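Local coordinates for DUF3861 domain-containing protein (Pectobacterium atrosepticum SCRI1043, PDB 3CJL) that is of unknown function, belongs to the DUF3861 family and pairs with a second copy of itself in the crystal assembly, at residues A80-M83 and N84-Q88. Numbering follows the deposited sequence.
Sequences AFMM and NLKKQ
The backbone of Ala80-Met83 continues into Asn84 and Leu85 as one helix and runs on to the chain end at Gln88, with four successive i to i+4 bonds in which the amide nitrogens of Asn84, Leu85, Lys86 and Lys87 reach the carbonyl oxygens of Ala80, Phe81, Met82 and Met83; the last, Lys87 N to Met83 O, is longer at 3.3 Å and more bent, with an N-H...O angle of 138°. One turn apart, Phe81 and Leu85 make the main apolar contact. Leu85 sets its branch point over one face of the Phe81 ring, CG lying 4.3 Å from the ring centroid in a CH-pi contact displaced toward the rim, while its methyl CD1 presses on Phe81 CE2 at 3.3 Å. With chi1 at 174° Phe81 holds CG opposite its own backbone nitrogen and beside its carbonyl carbon, and the ring reaches Leu85. These two residues illustrate how an i, i+4 pair builds the buried stripe of an amphipathic helix: here the C-terminal helix 75-86 lies against helix 45-64, where both side chains touch Leu55. The second subunit also packs on this stripe, its Leu70 against both residues and its Phe74 stacked on Phe81, making the pair part of the dimer interface. Farther round, the selenomethionine Met82 bends at chi2 and chi3 and turns its methyl CE to within 3.9 Å of Lys86 CE, while the extended lysine chain passes the Met82 carbonyl, CG to O 3.4 Å. The Phe81 carbonyl oxygen also accepts a bond from a water that also accepts an N-H from Asn84 ND2 at 2.7 Å. At the chain terminus, Gln88 bends at chi2 (-42°) and its NE2 donates an N-H to Asn84 O at 2.8 Å, a side-chain bond back to a backbone carbonyl four residues earlier.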
loop_
_atom_site.group_PDB
_atom_site.type_symbol
_atom_site.label_atom_id
_atom_site.label_comp_id
_atom_site.label_asym_id
_atom_site.label_seq_id
_atom_site.Cartn_x
_atom_site.Cartn_y
_atom_site.Cartn_z
ATOM N N ALA A 80 -2.535 -0.528 16.412
ATOM C CA ALA A 80 -1.384 -0.322 17.286
ATOM C C ALA A 80 -0.160 0.137 16.488
ATOM O O ALA A 80 0.605 0.985 16.940
ATOM C CB ALA A 80 -1.066 -1.599 18.073
ATOM N N PHE A 81 0.009 -0.434 15.300
ATOM C CA PHE A 81 1.080 -0.045 14.392
ATOM C C PHE A 81 0.881 1.415 13.942
ATOM O O PHE A 81 1.826 2.213 13.951
ATOM C CB PHE A 81 1.106 -1.005 13.199
ATOM C CG PHE A 81 2.068 -0.624 12.125
ATOM C CD1 PHE A 81 3.430 -0.808 12.305
ATOM C CD2 PHE A 81 1.616 -0.081 10.940
ATOM C CE1 PHE A 81 4.327 -0.473 11.294
ATOM C CE2 PHE A 81 2.506 0.262 9.937
ATOM C CZ PHE A 81 3.866 0.066 10.120
HETATM N N MSE A 82 -0.351 1.756 13.579
HETATM C CA MSE A 82 -0.680 3.119 13.161
HETATM C C MSE A 82 -0.445 4.125 14.271
HETATM O O MSE A 82 0.060 5.204 14.011
HETATM C CB MSE A 82 -2.135 3.233 12.713
HETATM C CG MSE A 82 -2.462 2.566 11.375
HETATM SE SE MSE A 82 -1.347 3.112 9.917
HETATM C CE MSE A 82 -1.623 5.046 10.046
HETATM N N MSE A 83 -0.811 3.768 15.499
HETATM C CA MSE A 83 -0.601 4.660 16.638
HETATM C C MSE A 83 0.877 4.896 16.919
HETATM O O MSE A 83 1.256 6.004 17.255
HETATM C CB MSE A 83 -1.284 4.132 17.896
HETATM C CG MSE A 83 -2.755 4.499 18.001
HETATM SE SE MSE A 83 -3.522 3.599 19.544
HETATM C CE MSE A 83 -2.089 3.724 20.790
ATOM N N ASN A 84 1.701 3.861 16.793
ATOM C CA ASN A 84 3.145 4.020 16.952
ATOM C C ASN A 84 3.761 4.895 15.847
ATOM O O ASN A 84 4.647 5.695 16.136
ATOM C CB ASN A 84 3.849 2.675 17.010
ATOM C CG ASN A 84 5.326 2.817 17.302
ATOM O OD1 ASN A 84 5.707 3.183 18.410
ATOM N ND2 ASN A 84 6.164 2.549 16.307
ATOM N N LEU A 85 3.294 4.751 14.603
ATOM C CA LEU A 85 3.763 5.612 13.509
ATOM C C LEU A 85 3.392 7.080 13.712
ATOM O O LEU A 85 4.161 7.963 13.335
ATOM C CB LEU A 85 3.236 5.157 12.134
ATOM C CG LEU A 85 3.840 3.882 11.539
ATOM C CD1 LEU A 85 3.061 3.494 10.284
ATOM C CD2 LEU A 85 5.359 4.009 11.251
ATOM N N LYS A 86 2.213 7.340 14.272
ATOM C CA LYS A 86 1.757 8.718 14.517
ATOM C C LYS A 86 2.482 9.408 15.675
ATOM O O LYS A 86 2.512 10.632 15.729
ATOM C CB LYS A 86 0.246 8.769 14.727
ATOM C CG LYS A 86 -0.529 8.493 13.450
ATOM C CD LYS A 86 -2.004 8.320 13.745
ATOM C CE LYS A 86 -2.763 7.867 12.529
ATOM N NZ LYS A 86 -4.177 7.647 12.909
ATOM N N LYS A 87 3.064 8.630 16.588
ATOM C CA LYS A 87 3.901 9.187 17.654
ATOM C C LYS A 87 5.200 9.809 17.101
ATOM O O LYS A 87 5.810 10.653 17.771
ATOM C CB LYS A 87 4.205 8.135 18.737
ATOM C CG LYS A 87 2.988 7.778 19.583
ATOM C CD LYS A 87 3.300 6.856 20.757
ATOM C CE LYS A 87 4.044 7.597 21.883
ATOM N NZ LYS A 87 4.109 6.858 23.190
ATOM N N GLN A 88 5.600 9.413 15.884
ATOM C CA GLN A 88 6.801 9.958 15.223
ATOM C C GLN A 88 6.612 11.427 14.823
ATOM O O GLN A 88 7.583 12.197 14.788
ATOM C CB GLN A 88 7.200 9.126 13.981
ATOM C CG GLN A 88 7.302 7.603 14.202
ATOM C CD GLN A 88 7.973 7.233 15.509
ATOM O OE1 GLN A 88 9.041 7.744 15.830
ATOM N NE2 GLN A 88 7.340 6.355 16.279
ATOM O OXT GLN A 88 5.495 11.876 14.541
HETATM O O HOH W 1 5.017 1.707 14.066
#